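Local atomic coordinates of motility protein B (Helicobacter pylori, PDB entry 3S03), a protein that probably forms, with MotA, the stator of the flagellar motor and may fasten its torque-generating machinery to the cell wall. Residues S25-P30 with V137-S142; K63-N68 with F141-N146. All blocks are in the same frame, centred on the assembly; numbering follows the deposited sequence.

Contact 1 of 2, residues S25-P30 with V137-S142; sequences SILKLP and VEIFFS
Leu27 and Ile139 lie side by side at the middle of an antiparallel strand pair inside the OmpA-like sheet, their CB atoms 3.7 Å apart. On the same face, Leu27 CB meets the edge of the Phe141 ring at CE2 (3.8 Å). Leu29 CD1 reaches Ile139 CG1 from the other end. This is the more deeply buried, mostly apolar side. It is covered by Ile54 and Tyr50 of helix 47-58, and by Leu155 and Phe159 of the second subunit.

The opposite face is more polar, and its Lys28 and Phe140 are partly exposed. Ile26 CG1 stands beside its backbone N (chi1 -58°) and CG2 anti to it. The two branches thus part: CG2 rests on Glu138 CG at 3.6 Å, CG1 at the edge of the Phe140 ring. Lys28 runs extended beside Glu138, its CE 3.6 Å from Glu138 OE2.

Six backbone hydrogen bonds join Ser25, Leu27 and Leu29 to Phe141, Ile139 and Val137. Ile139 N to Leu27 O (2.9 Å) is nearly straight, 173° at the hydrogen. The chemistry is two-sided: apolar groups pack on helix 47-58 and the second subunit, while Lys28 ties its strand to Glu19 of strand 18-21 and Arg136, just before strand 137-142, holds Glu138.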
# COMPACT_ATOMS: atom_id res chain seq x y z
N SER A 25 8.75 3.79 -3.80
CA SER A 25 9.49 5.02 -4.05
C SER A 25 10.03 4.91 -5.46
O SER A 25 10.43 3.82 -5.88
CB SER A 25 10.67 5.16 -3.07
OG SER A 25 10.23 5.45 -1.75
N ILE A 26 10.05 6.02 -6.17
CA ILE A 26 10.59 6.02 -7.52
C ILE A 26 11.78 6.95 -7.60
O ILE A 26 11.71 8.12 -7.22
CB ILE A 26 9.55 6.50 -8.56
CG1 ILE A 26 8.31 5.62 -8.53
CG2 ILE A 26 10.13 6.46 -9.95
CD1 ILE A 26 7.11 6.26 -9.25
N LEU A 27 12.88 6.42 -8.13
CA LEU A 27 14.08 7.20 -8.39
C LEU A 27 14.21 7.44 -9.90
O LEU A 27 14.58 6.52 -10.64
CB LEU A 27 15.31 6.47 -7.84
CG LEU A 27 16.62 7.27 -7.86
CD1 LEU A 27 16.47 8.59 -7.09
CD2 LEU A 27 17.79 6.46 -7.36
N LYS A 28 13.92 8.66 -10.33
CA LYS A 28 13.97 9.00 -11.76
C LYS A 28 15.29 9.61 -12.21
O LYS A 28 15.69 10.68 -11.74
CB LYS A 28 12.82 9.95 -12.11
CG LYS A 28 11.46 9.43 -11.71
CD LYS A 28 10.40 10.40 -12.12
CE LYS A 28 8.99 9.82 -11.95
NZ LYS A 28 7.98 10.92 -12.02
N LEU A 29 15.96 8.93 -13.15
CA LEU A 29 17.24 9.36 -13.67
C LEU A 29 17.17 9.48 -15.20
O LEU A 29 16.90 8.49 -15.88
CB LEU A 29 18.33 8.34 -13.28
CG LEU A 29 18.17 7.60 -11.94
CD1 LEU A 29 19.06 6.36 -11.89
CD2 LEU A 29 18.44 8.53 -10.75
N PRO A 30 17.40 10.70 -15.75
CA PRO A 30 17.36 10.92 -17.22
C PRO A 30 18.41 10.08 -17.94
O PRO A 30 19.25 9.46 -17.29
CB PRO A 30 17.65 12.42 -17.38
CG PRO A 30 17.26 13.02 -16.06
CD PRO A 30 17.64 11.97 -15.03
N VAL A 137 15.82 6.16 -16.86
CA VAL A 137 15.74 4.90 -16.17
C VAL A 137 15.01 5.24 -14.87
O VAL A 137 15.18 6.32 -14.29
CB VAL A 137 17.14 4.23 -15.91
CG1 VAL A 137 17.02 3.12 -14.89
CG2 VAL A 137 17.74 3.64 -17.22
N GLU A 138 14.16 4.32 -14.43
CA GLU A 138 13.46 4.49 -13.17
C GLU A 138 13.83 3.35 -12.21
O GLU A 138 13.70 2.17 -12.54
CB GLU A 138 11.95 4.51 -13.41
CG GLU A 138 11.31 5.91 -13.30
CD GLU A 138 9.82 5.90 -13.64
OE1 GLU A 138 9.16 4.83 -13.49
OE2 GLU A 138 9.31 6.97 -14.08
N ILE A 139 14.30 3.70 -11.03
CA ILE A 139 14.60 2.70 -10.02
C ILE A 139 13.42 2.72 -9.07
O ILE A 139 13.31 3.63 -8.26
CB ILE A 139 15.85 3.10 -9.20
CG1 ILE A 139 17.03 3.41 -10.12
CG2 ILE A 139 16.19 2.04 -8.16
CD1 ILE A 139 17.76 2.21 -10.61
N PHE A 140 12.54 1.74 -9.19
CA PHE A 140 11.40 1.64 -8.27
C PHE A 140 11.77 0.72 -7.10
O PHE A 140 12.32 -0.36 -7.33
CB PHE A 140 10.17 1.09 -9.00
CG PHE A 140 8.96 0.89 -8.10
CD1 PHE A 140 8.08 1.93 -7.85
CD2 PHE A 140 8.70 -0.35 -7.52
CE1 PHE A 140 6.97 1.76 -7.03
CE2 PHE A 140 7.61 -0.53 -6.72
CZ PHE A 140 6.75 0.53 -6.46
N PHE A 141 11.47 1.17 -5.88
CA PHE A 141 11.74 0.42 -4.64
C PHE A 141 10.42 0.01 -4.04
O PHE A 141 9.44 0.73 -4.20
CB PHE A 141 12.45 1.31 -3.62
CG PHE A 141 13.77 1.88 -4.10
CD1 PHE A 141 14.97 1.36 -3.64
CD2 PHE A 141 13.81 2.97 -4.97
CE1 PHE A 141 16.19 1.90 -4.05
CE2 PHE A 141 15.03 3.52 -5.39
CZ PHE A 141 16.22 2.98 -4.92
N SER A 142 10.38 -1.13 -3.35
CA SER A 142 9.15 -1.62 -2.71
C SER A 142 9.38 -2.94 -1.94
O SER A 142 10.51 -3.29 -1.61
CB SER A 142 8.06 -1.83 -3.76
OG SER A 142 8.32 -2.99 -4.53

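Contact 2 of 2, residues K63-N68 with F141-N146; sequences KRVHIN and FSTDAN
The His66 ring has the Asp144 carboxylate at its edge and a water over one face. Asp144 CG lies in the ring plane, but the carboxylate is turned 80° to it. His66 CE1 is 3.1 Å from Asp144 OD1. His66 CG stands beside its backbone N (chi1 -62°), which brings the ring across to Asp144 of the other segment. The carboxylate would probably favour a positive charge on the imidazole. The same water bridges the segments, giving a hydrogen bond to Arg64 O and taking one from Asp144 N at 2.7 Å.

The second flat group, Phe141, has Val65 CG1 loosely at its edge. Ile67 CG1 approaches the ring obliquely, 3.7 Å from Phe141 CD1.

Between these groups His66 and Ser142 form an antiparallel hydrogen-bonded pair. His66 N gives to Ser142 O at 2.6 Å, and Ser142 N gives to His66 O at 2.9 Å. Val65 CA and Phe141 CA add CA-H...O contacts to Ser142 O and His66 O.

Beyond Asp144 the chain leads into helix 147-159. Ile151 of the second subunit touches Val65 and Thr143, and Asp147 of that subunit forms a salt bridge with Arg64. In the OmpA-like sheet, strand 66-71 lies between 137-142 and 111-115, and helix 47-58 covers Ile67 and Phe141 through Ile58.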
# COMPACT_ATOMS: atom_id res chain seq x y z
N LYS A 63 16.88 -5.56 4.19
CA LYS A 63 17.27 -6.65 3.28
C LYS A 63 16.05 -7.35 2.65
O LYS A 63 16.16 -8.47 2.12
CB LYS A 63 18.16 -7.67 4.02
N ARG A 64 14.91 -6.68 2.70
CA ARG A 64 13.65 -7.25 2.23
C ARG A 64 13.03 -6.35 1.16
O ARG A 64 12.03 -6.73 0.51
CB ARG A 64 12.68 -7.42 3.41
CG ARG A 64 12.31 -6.13 4.10
CD ARG A 64 11.47 -6.34 5.35
NE ARG A 64 11.49 -5.10 6.13
CZ ARG A 64 12.43 -4.78 7.02
NH1 ARG A 64 13.43 -5.62 7.27
NH2 ARG A 64 12.38 -3.61 7.65
N VAL A 65 13.61 -5.15 1.02
CA VAL A 65 13.18 -4.17 0.04
C VAL A 65 13.60 -4.58 -1.34
O VAL A 65 14.79 -4.79 -1.61
CB VAL A 65 13.76 -2.78 0.34
CG1 VAL A 65 13.54 -1.82 -0.86
CG2 VAL A 65 13.13 -2.23 1.60
N HIS A 66 12.62 -4.67 -2.23
CA HIS A 66 12.87 -5.07 -3.61
C HIS A 66 13.15 -3.85 -4.44
O HIS A 66 12.64 -2.77 -4.16
CB HIS A 66 11.69 -5.83 -4.16
CG HIS A 66 11.41 -7.10 -3.43
ND1 HIS A 66 10.19 -7.74 -3.49
CD2 HIS A 66 12.19 -7.84 -2.60
CE1 HIS A 66 10.24 -8.83 -2.74
NE2 HIS A 66 11.43 -8.91 -2.18
N ILE A 67 14.02 -4.02 -5.42
CA ILE A 67 14.44 -2.92 -6.24
C ILE A 67 14.31 -3.35 -7.67
O ILE A 67 14.97 -4.27 -8.11
CB ILE A 67 15.92 -2.50 -5.96
CG1 ILE A 67 16.10 -2.00 -4.53
CG2 ILE A 67 16.34 -1.39 -6.91
CD1 ILE A 67 16.33 -3.08 -3.52
N ASN A 68 13.43 -2.67 -8.38
CA ASN A 68 13.16 -3.01 -9.77
C ASN A 68 13.63 -1.84 -10.63
O ASN A 68 13.28 -0.66 -10.34
CB ASN A 68 11.66 -3.27 -9.97
CG ASN A 68 11.26 -3.40 -11.45
OD1 ASN A 68 10.20 -2.90 -11.88
ND2 ASN A 68 12.09 -4.07 -12.22
N PHE A 141 11.47 1.17 -5.88
CA PHE A 141 11.74 0.42 -4.64
C PHE A 141 10.42 0.01 -4.04
O PHE A 141 9.44 0.73 -4.20
CB PHE A 141 12.45 1.31 -3.62
CG PHE A 141 13.77 1.88 -4.10
CD1 PHE A 141 14.97 1.36 -3.64
CD2 PHE A 141 13.81 2.97 -4.97
CE1 PHE A 141 16.19 1.90 -4.05
CE2 PHE A 141 15.03 3.52 -5.39
CZ PHE A 141 16.22 2.98 -4.92
N SER A 142 10.38 -1.13 -3.35
CA SER A 142 9.15 -1.62 -2.71
C SER A 142 9.38 -2.94 -1.94
O SER A 142 10.51 -3.29 -1.61
CB SER A 142 8.06 -1.83 -3.76
OG SER A 142 8.32 -2.99 -4.53
N THR A 143 8.30 -3.66 -1.67
CA THR A 143 8.38 -4.91 -0.92
C THR A 143 7.20 -5.77 -1.37
O THR A 143 6.37 -5.31 -2.14
CB THR A 143 8.33 -4.70 0.64
OG1 THR A 143 6.97 -4.83 1.11
CG2 THR A 143 8.86 -3.33 1.04
N ASP A 144 7.11 -7.00 -0.89
CA ASP A 144 5.98 -7.85 -1.29
C ASP A 144 4.99 -8.15 -0.16
O ASP A 144 4.60 -9.30 0.03
CB ASP A 144 6.47 -9.13 -1.95
CG ASP A 144 7.08 -8.88 -3.32
OD1 ASP A 144 7.61 -9.87 -3.89
OD2 ASP A 144 7.06 -7.72 -3.81
N ALA A 145 4.58 -7.09 0.53
CA ALA A 145 3.62 -7.14 1.65
C ALA A 145 2.35 -7.91 1.33
O ALA A 145 1.64 -7.62 0.36
CB ALA A 145 3.27 -5.75 2.10
N ASN A 146 2.06 -8.89 2.16
CA ASN A 146 0.89 -9.72 1.94
C ASN A 146 0.00 -9.89 3.20
O ASN A 146 -0.95 -10.67 3.17
CB ASN A 146 1.31 -11.07 1.38
CG ASN A 146 1.95 -11.95 2.41
OD1 ASN A 146 2.03 -13.16 2.24
ND2 ASN A 146 2.45 -11.35 3.49
O HOH W 1 9.30 -7.68 0.49

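Both contacts belong to one mixed sheet in the OmpA-like part of the protein, which is predicted to be periplasmic. Strand 137-142 is common to them, with 24-29 on one flank in contact 1 and 66-71 on the other in contact 2. Their centres are about 13 Å apart, and they share Phe141 and Ser142. Phe140 N probably bonds to Asn68 O between them. Along the chain, 25-30 comes first, then 63-68, and both pair with the late segment around 137-146. The last strand is therefore inserted between two earlier ones. Contact 1 lies near the centre of the chain, contact 2 farther out. Both touch the second subunit, so this sheet also contributes to the dimer.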